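Local coordinates for citrate synthase (Metallosphaera sedula, PDB 6ABX), which probably catalyses the condensation of oxaloacetate with acetyl-CoA and water to give citrate and CoA, the step by which acetyl units enter the tricarboxylic acid cycle, at residues E44-Y48 against E60-K65; V99-G103 against Y199-V203; V168-L173 against V313-M317. One frame throughout, in Å; residues are numbered along the deposited sequence.

Overall arrangement
From the N terminus, contact 1 closes first: the chain turns back after helix 43-52 and lays helix 58-69 across it, with only 11 residues between the two segments. Contacts 2 and 3 span far longer stretches and cross, since 168-173 falls between 99-103 and 199-203, while 313-317 follows both. Contact 2 pairs helices 91-105 and 198-209 beside the second subunit, which contact 1 also touches; contact 3 joins helices 163-174 and 310-316, and no other chain touches its segments. Contacts 2 and 3 lie on opposite sides of the chain's centre, their own centres about 25 Å apart. Contacts 1 and 3 approach to about 5 Å between nearest atoms without touching.

Contact 1: E44-Y48 against E60-K65; sequences EEVAY and ELDDFK
Tyr48 and Phe64 form a T-shaped pair: the edge of the tyrosine ring points at a face of the phenylalanine, with centroids 5.4 Å apart and planes at 87°. Tyr48 CD2 does the touching, 3.8 Å from Phe64 CG and toward the rim of that ring. Both side chains have CG anti to the backbone N (chi1 -171° for Tyr48), which carries each ring across to the opposing helix. The edge of the Phe64 ring in turn faces the backbone of 44-48, where CE2 lies 3.3 Å from Glu44 O, near the ring plane. That oxygen already accepts the helical bond from Tyr48 N, so the ring edge packs against a carbonyl whose main partner is its own helix. Ala47 CB borders the same edge.

Beyond the pair, the Tyr48 hydroxyl lies beside the carboxylate of Glu60, whose side chain crosses the tyrosine at about a right angle; Tyr48 OH is 3.4 Å from Glu60 CD and has a weak hydrogen bond with Lys54 NZ. Glu60 OE1 is hydrogen-bonded by Thr57 N. Toward the other end, Leu61 CD1 rests 3.9 Å from Glu45 N, and Glu44 CB meets Lys65 CG at 3.8 Å. The Glu44 chain is bent beyond CB, and its OE2 accepts from His148 N and from a water that also donates to Lys65 O, a water bridge at one border of the contact.

Segments 44-48 and 60-65 cross nearly at a right angle (101°), their axes 10.1 Å apart. Glu45 hydrogen-bonds Ser41 OG. Helix 43-52 thus packs against helix 58-69, with the loop at Ser147 and His148 on the Glu44 side and Tyr364, Ile367 and Arg370 of the second subunit over Glu45 and Leu61, Arg370 in a salt bridge to Glu45.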
loop_
_atom_site.group_PDB
_atom_site.type_symbol
_atom_site.label_atom_id
_atom_site.label_comp_id
_atom_site.label_asym_id
_atom_site.label_seq_id
_atom_site.Cartn_x
_atom_site.Cartn_y
_atom_site.Cartn_z
ATOM N N GLU A 44 -7.104 15.101 -20.346
ATOM C CA GLU A 44 -7.431 16.104 -19.329
ATOM C C GLU A 44 -8.949 16.211 -19.086
ATOM O O GLU A 44 -9.421 16.350 -17.941
ATOM C CB GLU A 44 -6.833 17.463 -19.681
ATOM C CG GLU A 44 -5.330 17.492 -19.625
ATOM C CD GLU A 44 -4.573 17.174 -20.900
ATOM O OE1 GLU A 44 -5.117 16.510 -21.786
ATOM O OE2 GLU A 44 -3.433 17.716 -21.016
ATOM N N GLU A 45 -9.750 16.111 -20.151
ATOM C CA GLU A 45 -11.181 16.247 -19.954
ATOM C C GLU A 45 -11.716 15.071 -19.113
ATOM O O GLU A 45 -12.599 15.234 -18.255
ATOM C CB GLU A 45 -11.897 16.288 -21.301
ATOM C CG GLU A 45 -13.356 16.465 -21.171
ATOM C CD GLU A 45 -14.094 16.621 -22.489
ATOM O OE1 GLU A 45 -14.446 15.573 -23.102
ATOM O OE2 GLU A 45 -14.272 17.780 -22.904
ATOM N N VAL A 46 -11.238 13.845 -19.390
ATOM C CA VAL A 46 -11.708 12.699 -18.584
ATOM C C VAL A 46 -11.176 12.752 -17.149
ATOM O O VAL A 46 -11.922 12.327 -16.245
ATOM C CB VAL A 46 -11.411 11.345 -19.274
ATOM C CG1 VAL A 46 -11.938 10.194 -18.438
ATOM C CG2 VAL A 46 -12.028 11.282 -20.652
ATOM N N ALA A 47 -9.940 13.206 -16.918
ATOM C CA ALA A 47 -9.419 13.377 -15.550
ATOM C C ALA A 47 -10.305 14.387 -14.801
ATOM O O ALA A 47 -10.718 14.133 -13.657
ATOM C CB ALA A 47 -7.993 13.836 -15.554
ATOM N N TYR A 48 -10.707 15.465 -15.488
ATOM C CA TYR A 48 -11.632 16.437 -14.887
ATOM C C TYR A 48 -12.933 15.735 -14.505
ATOM O O TYR A 48 -13.480 15.987 -13.395
ATOM C CB TYR A 48 -11.913 17.590 -15.854
ATOM C CG TYR A 48 -12.682 18.758 -15.252
ATOM C CD1 TYR A 48 -14.039 18.660 -15.001
ATOM C CD2 TYR A 48 -12.021 19.908 -14.886
ATOM C CE1 TYR A 48 -14.738 19.697 -14.413
ATOM C CE2 TYR A 48 -12.713 20.984 -14.361
ATOM C CZ TYR A 48 -14.062 20.845 -14.061
ATOM O OH TYR A 48 -14.703 21.899 -13.455
ATOM N N GLU A 60 -13.222 26.043 -17.805
ATOM C CA GLU A 60 -12.831 25.158 -16.741
ATOM C C GLU A 60 -11.720 24.231 -17.247
ATOM O O GLU A 60 -10.721 24.009 -16.515
ATOM C CB GLU A 60 -13.995 24.328 -16.222
ATOM C CG GLU A 60 -14.999 25.144 -15.421
ATOM C CD GLU A 60 -16.278 24.409 -15.115
ATOM O OE1 GLU A 60 -16.627 23.467 -15.847
ATOM O OE2 GLU A 60 -16.912 24.754 -14.109
ATOM N N LEU A 61 -11.851 23.770 -18.492
ATOM C CA LEU A 61 -10.871 22.792 -19.019
ATOM C C LEU A 61 -9.536 23.497 -19.301
ATOM O O LEU A 61 -8.498 22.985 -18.995
ATOM C CB LEU A 61 -11.397 22.093 -20.256
ATOM C CG LEU A 61 -10.458 21.050 -20.876
ATOM C CD1 LEU A 61 -10.005 20.006 -19.863
ATOM C CD2 LEU A 61 -11.149 20.399 -22.061
ATOM N N ASP A 62 -9.599 24.716 -19.833
ATOM C CA ASP A 62 -8.397 25.525 -20.087
ATOM C C ASP A 62 -7.606 25.764 -18.789
ATOM O O ASP A 62 -6.406 25.596 -18.744
ATOM C CB ASP A 62 -8.751 26.884 -20.687
ATOM C CG ASP A 62 -7.499 27.596 -21.170
ATOM O OD1 ASP A 62 -6.784 27.007 -22.042
ATOM O OD2 ASP A 62 -7.202 28.678 -20.629
ATOM N N ASP A 63 -8.295 26.160 -17.716
ATOM C CA ASP A 63 -7.651 26.370 -16.428
ATOM C C ASP A 63 -7.011 25.066 -15.917
ATOM O O ASP A 63 -5.944 25.070 -15.362
ATOM C CB ASP A 63 -8.628 26.904 -15.370
ATOM C CG ASP A 63 -9.035 28.337 -15.648
ATOM O OD1 ASP A 63 -8.479 28.921 -16.601
ATOM O OD2 ASP A 63 -9.897 28.837 -14.909
ATOM N N PHE A 64 -7.738 23.948 -16.042
ATOM C CA PHE A 64 -7.353 22.654 -15.488
ATOM C C PHE A 64 -6.155 22.109 -16.256
ATOM O O PHE A 64 -5.213 21.566 -15.602
ATOM C CB PHE A 64 -8.522 21.679 -15.591
ATOM C CG PHE A 64 -8.260 20.294 -15.072
ATOM C CD1 PHE A 64 -8.048 20.047 -13.710
ATOM C CD2 PHE A 64 -8.212 19.240 -15.954
ATOM C CE1 PHE A 64 -7.867 18.750 -13.254
ATOM C CE2 PHE A 64 -7.990 17.953 -15.501
ATOM C CZ PHE A 64 -7.829 17.711 -14.151
ATOM N N LYS A 65 -6.181 22.261 -17.583
ATOM C CA LYS A 65 -5.021 21.831 -18.459
ATOM C C LYS A 65 -3.755 22.574 -18.021
ATOM O O LYS A 65 -2.710 21.994 -17.864
ATOM C CB LYS A 65 -5.278 22.121 -19.940
ATOM C CG LYS A 65 -6.207 21.129 -20.609
ATOM C CD LYS A 65 -6.728 21.671 -21.930
ATOM C CE LYS A 65 -5.684 21.851 -23.002
ATOM N NZ LYS A 65 -6.300 22.503 -24.182
HETATM O O HOH W 1 -2.087 19.869 -19.962
#

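Contact 2: V99-G103 against Y199-V203; sequences VSMMG and YSSVV
Gly103 CA lies over one face of the Tyr199 ring, offset toward CG, and this is where the two segments come closest. Its CA sits 3.6 Å from the ring centroid and 20° off the normal, a CH-pi contact, with Tyr199 CG as the nearest ring atom at 3.4 Å. The CA atoms of the pair are 5.2 Å apart, and a CB on Gly103 would collide with Tyr199 CB; the lack of a side chain on Gly103 is what permits this close approach of Tyr199 CB. Tyr199 CG stands anti to its carbonyl carbon (chi1 -66°), which swings the ring beneath the end of 99-103. The carbonyl carbon of Met102 covers the rim of the same face, while the Met102 side chain crosses the ring at about a right angle and brings SD to its edge, 5.4 Å from the centroid, a Met-aromatic contact. Tyr199 OH is hydrogen-bonded to Asp106.

Toward the other end the packing is looser and mainly between valine methyls. Val99 CG1 meets Val203 CG2 at 3.9 Å and Val202 CG1 at 4.0 Å; the first pair slide past each other in opposite directions, the second cross. Val203 CG2 also rests on the backbone at Ser100 N, 3.7 Å away. This looser end does not open to solvent: the second subunit packs there, with Val203 against Val203 of the other chain, and Ser100 OG hydrogen-bonded to Thr97 and Arg96 of that subunit.

The segments run antiparallel, at 174° with axes 9.1 Å apart. Close antiparallel helices meeting their counterparts across the twofold are characteristic of the citrate synthase dimer interface, and helices 91-105 and 198-209 form part of that helical core here.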
loop_
_atom_site.group_PDB
_atom_site.type_symbol
_atom_site.label_atom_id
_atom_site.label_comp_id
_atom_site.label_asym_id
_atom_site.label_seq_id
_atom_site.Cartn_x
_atom_site.Cartn_y
_atom_site.Cartn_z
ATOM N N VAL A 99 7.098 7.999 -5.690
ATOM C CA VAL A 99 5.858 8.516 -5.164
ATOM C C VAL A 99 5.914 8.604 -3.639
ATOM O O VAL A 99 5.383 9.552 -3.056
ATOM C CB VAL A 99 4.638 7.728 -5.694
ATOM C CG1 VAL A 99 3.319 8.214 -5.085
ATOM C CG2 VAL A 99 4.581 7.783 -7.217
ATOM N N SER A 100 6.593 7.651 -2.988
ATOM C CA SER A 100 6.824 7.725 -1.540
ATOM C C SER A 100 7.619 8.988 -1.188
ATOM O O SER A 100 7.274 9.716 -0.255
ATOM C CB SER A 100 7.476 6.466 -1.041
ATOM O OG SER A 100 7.599 6.486 0.398
ATOM N N MET A 101 8.659 9.270 -1.974
ATOM C CA MET A 101 9.476 10.477 -1.785
ATOM C C MET A 101 8.663 11.741 -2.041
ATOM O O MET A 101 8.772 12.701 -1.299
ATOM C CB MET A 101 10.715 10.483 -2.676
ATOM C CG MET A 101 11.671 9.427 -2.344
ATOM S SD MET A 101 12.977 9.208 -3.622
ATOM C CE MET A 101 13.891 10.740 -3.472
ATOM N N MET A 102 7.822 11.732 -3.065
ATOM C CA MET A 102 6.972 12.847 -3.368
ATOM C C MET A 102 6.091 13.218 -2.162
ATOM O O MET A 102 5.929 14.412 -1.826
ATOM C CB MET A 102 6.098 12.454 -4.573
ATOM C CG MET A 102 5.859 13.482 -5.570
ATOM S SD MET A 102 4.708 12.670 -6.766
ATOM C CE MET A 102 5.874 11.921 -7.888
ATOM N N GLY A 103 5.491 12.203 -1.521
ATOM C CA GLY A 103 4.648 12.335 -0.351
ATOM C C GLY A 103 5.443 12.914 0.836
ATOM O O GLY A 103 4.975 13.787 1.537
ATOM N N TYR A 199 -0.942 10.224 -0.664
ATOM C CA TYR A 199 0.299 9.618 -1.216
ATOM C C TYR A 199 0.501 8.204 -0.692
ATOM O O TYR A 199 0.848 7.313 -1.487
ATOM C CB TYR A 199 1.542 10.472 -0.965
ATOM C CG TYR A 199 1.602 11.812 -1.650
ATOM C CD1 TYR A 199 2.076 11.961 -2.947
ATOM C CD2 TYR A 199 1.198 12.962 -0.983
ATOM C CE1 TYR A 199 2.212 13.211 -3.537
ATOM C CE2 TYR A 199 1.329 14.213 -1.555
ATOM C CZ TYR A 199 1.837 14.348 -2.836
ATOM O OH TYR A 199 1.965 15.604 -3.369
ATOM N N SER A 200 0.294 7.978 0.618
ATOM C CA SER A 200 0.346 6.627 1.209
ATOM C C SER A 200 -0.610 5.689 0.476
ATOM O O SER A 200 -0.246 4.555 0.125
ATOM C CB SER A 200 0.009 6.682 2.676
ATOM O OG SER A 200 1.031 7.324 3.415
ATOM N N SER A 201 -1.822 6.186 0.181
ATOM C CA SER A 201 -2.825 5.360 -0.589
ATOM C C SER A 201 -2.260 4.927 -1.940
ATOM O O SER A 201 -2.328 3.730 -2.306
ATOM C CB SER A 201 -4.151 6.060 -0.792
ATOM O OG SER A 201 -4.766 6.199 0.445
ATOM N N VAL A 202 -1.772 5.907 -2.702
ATOM C CA VAL A 202 -1.276 5.666 -4.022
ATOM C C VAL A 202 -0.049 4.748 -3.984
ATOM O O VAL A 202 0.075 3.873 -4.846
ATOM C CB VAL A 202 -1.015 6.951 -4.817
ATOM C CG1 VAL A 202 -0.222 6.723 -6.124
ATOM C CG2 VAL A 202 -2.330 7.667 -5.111
ATOM N N VAL A 203 0.856 4.929 -3.017
ATOM C CA VAL A 203 1.977 4.023 -2.839
ATOM C C VAL A 203 1.478 2.584 -2.670
ATOM O O VAL A 203 2.045 1.658 -3.314
ATOM C CB VAL A 203 2.904 4.470 -1.680
ATOM C CG1 VAL A 203 3.910 3.408 -1.316
ATOM C CG2 VAL A 203 3.590 5.788 -2.020
#

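Contact 3: V168-L173 against V313-M317; sequences VLDVSL and VFYAM
Helix-to-helix packing in the interior of the mainly helical citrate synthase fold brings Leu169 and Ser172 against Phe314, whose side chain is about 9 Å from that of Asp307, a predicted active-site residue. Leu169 CD1 meets the Phe314 ring edge-on, in its plane and 3.5 Å from CE1, the two side chains crossing at about a right angle. The same methyl is 3.7 Å from Met317 CE. In Met317 the bend at chi3 (-49°) turns CE onto Leu169, 3.7 Å from Leu169 CB.

Ser172 touches both Phe314 and Val313. Its CB lies 3.8 Å from Phe314 CZ, and OG touches Val313 CG1 at 3.4 Å. With OG beside its own backbone N (chi1 -49°), the hydroxyl donates to Val168 O over 2.7 Å, from above the carbonyl plane. That oxygen also takes the helical bond from Ser172 N, so two donors from one residue grip it, and the buried hydroxyl is satisfied within its own helix. An alanine at this position would keep the CB contact with the ring but is likely to leave Val168 O with a single donor and Val313 CG1 without its close neighbour. A turn earlier, Val168 CG1 meets the same Val313 methyl at 3.8 Å.

Other helices surround the pair. Helix 148-157 covers Leu169 through Phe152 and Leu153, Leu266 of helix 261-270 reaches Ser172, and helix 324-343 supplies Phe324 and Ile327 beside the Phe314 ring.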
loop_
_atom_site.group_PDB
_atom_site.type_symbol
_atom_site.label_atom_id
_atom_site.label_comp_id
_atom_site.label_asym_id
_atom_site.label_seq_id
_atom_site.Cartn_x
_atom_site.Cartn_y
_atom_site.Cartn_z
ATOM N N VAL A 168 -3.458 8.417 -30.199
ATOM C CA VAL A 168 -3.438 6.993 -29.790
ATOM C C VAL A 168 -2.999 6.866 -28.331
ATOM O O VAL A 168 -3.637 6.147 -27.559
ATOM C CB VAL A 168 -2.587 6.113 -30.733
ATOM C CG1 VAL A 168 -2.604 4.686 -30.228
ATOM C CG2 VAL A 168 -3.124 6.179 -32.168
ATOM N N LEU A 169 -1.976 7.612 -27.928
ATOM C CA LEU A 169 -1.536 7.559 -26.514
ATOM C C LEU A 169 -2.656 8.083 -25.605
ATOM O O LEU A 169 -2.966 7.492 -24.529
ATOM C CB LEU A 169 -0.269 8.372 -26.267
ATOM C CG LEU A 169 0.175 8.361 -24.809
ATOM C CD1 LEU A 169 0.377 6.971 -24.288
ATOM C CD2 LEU A 169 1.453 9.171 -24.629
ATOM N N ASP A 170 -3.298 9.193 -26.013
ATOM C CA ASP A 170 -4.326 9.818 -25.231
ATOM C C ASP A 170 -5.479 8.822 -24.968
ATOM O O ASP A 170 -5.943 8.630 -23.854
ATOM C CB ASP A 170 -4.802 11.059 -25.969
ATOM C CG ASP A 170 -5.386 12.064 -25.028
ATOM O OD1 ASP A 170 -4.600 12.614 -24.173
ATOM O OD2 ASP A 170 -6.589 12.220 -25.124
ATOM N N VAL A 171 -5.969 8.173 -26.008
ATOM C CA VAL A 171 -7.003 7.170 -25.845
ATOM C C VAL A 171 -6.522 5.993 -24.985
ATOM O O VAL A 171 -7.264 5.574 -24.033
ATOM C CB VAL A 171 -7.510 6.682 -27.207
ATOM C CG1 VAL A 171 -8.460 5.483 -27.064
ATOM C CG2 VAL A 171 -8.178 7.800 -27.975
ATOM N N SER A 172 -5.319 5.444 -25.261
ATOM C CA SER A 172 -4.829 4.373 -24.482
ATOM C C SER A 172 -4.745 4.697 -22.979
ATOM O O SER A 172 -5.135 3.843 -22.152
ATOM C CB SER A 172 -3.493 3.899 -25.011
ATOM O OG SER A 172 -3.588 3.700 -26.397
ATOM N N LEU A 173 -4.341 5.928 -22.601
ATOM C CA LEU A 173 -4.342 6.332 -21.204
ATOM C C LEU A 173 -5.775 6.488 -20.671
ATOM O O LEU A 173 -6.066 5.970 -19.561
ATOM C CB LEU A 173 -3.559 7.639 -21.036
ATOM C CG LEU A 173 -2.065 7.549 -21.341
ATOM C CD1 LEU A 173 -1.446 8.932 -21.369
ATOM C CD2 LEU A 173 -1.374 6.642 -20.331
ATOM N N VAL A 313 0.590 -1.547 -28.193
ATOM C CA VAL A 313 0.362 -0.108 -28.480
ATOM C C VAL A 313 1.428 0.762 -27.803
ATOM O O VAL A 313 2.006 1.597 -28.464
ATOM C CB VAL A 313 -1.062 0.313 -28.081
ATOM C CG1 VAL A 313 -1.236 1.823 -28.050
ATOM C CG2 VAL A 313 -2.093 -0.336 -28.992
ATOM N N PHE A 314 1.716 0.520 -26.530
ATOM C CA PHE A 314 2.731 1.324 -25.814
ATOM C C PHE A 314 4.127 1.061 -26.393
ATOM O O PHE A 314 4.933 1.971 -26.540
ATOM C CB PHE A 314 2.652 1.044 -24.320
ATOM C CG PHE A 314 1.437 1.677 -23.693
ATOM C CD1 PHE A 314 1.214 3.031 -23.795
ATOM C CD2 PHE A 314 0.545 0.920 -22.962
ATOM C CE1 PHE A 314 0.090 3.615 -23.224
ATOM C CE2 PHE A 314 -0.579 1.517 -22.391
ATOM C CZ PHE A 314 -0.826 2.848 -22.575
ATOM N N TYR A 315 4.415 -0.194 -26.768
ATOM C CA TYR A 315 5.666 -0.526 -27.433
ATOM C C TYR A 315 5.789 0.230 -28.764
ATOM O O TYR A 315 6.887 0.736 -29.090
ATOM C CB TYR A 315 5.776 -2.047 -27.611
ATOM C CG TYR A 315 7.012 -2.506 -28.343
ATOM C CD1 TYR A 315 8.255 -2.397 -27.745
ATOM C CD2 TYR A 315 6.949 -3.091 -29.589
ATOM C CE1 TYR A 315 9.410 -2.811 -28.388
ATOM C CE2 TYR A 315 8.101 -3.503 -30.262
ATOM C CZ TYR A 315 9.331 -3.363 -29.655
ATOM O OH TYR A 315 10.491 -3.788 -30.246
ATOM N N ALA A 316 4.703 0.298 -29.524
ATOM C CA ALA A 316 4.644 0.946 -30.828
ATOM C C ALA A 316 4.982 2.436 -30.685
ATOM O O ALA A 316 5.538 3.046 -31.576
ATOM C CB ALA A 316 3.297 0.741 -31.470
ATOM N N MET A 317 4.674 3.011 -29.533
ATOM C CA MET A 317 4.936 4.400 -29.352
ATOM C C MET A 317 6.300 4.716 -28.749
ATOM O O MET A 317 6.638 5.901 -28.675
ATOM C CB MET A 317 3.784 4.960 -28.545
ATOM C CG MET A 317 2.654 5.057 -29.533
ATOM S SD MET A 317 1.302 5.957 -28.934
ATOM C CE MET A 317 1.141 5.125 -27.358
#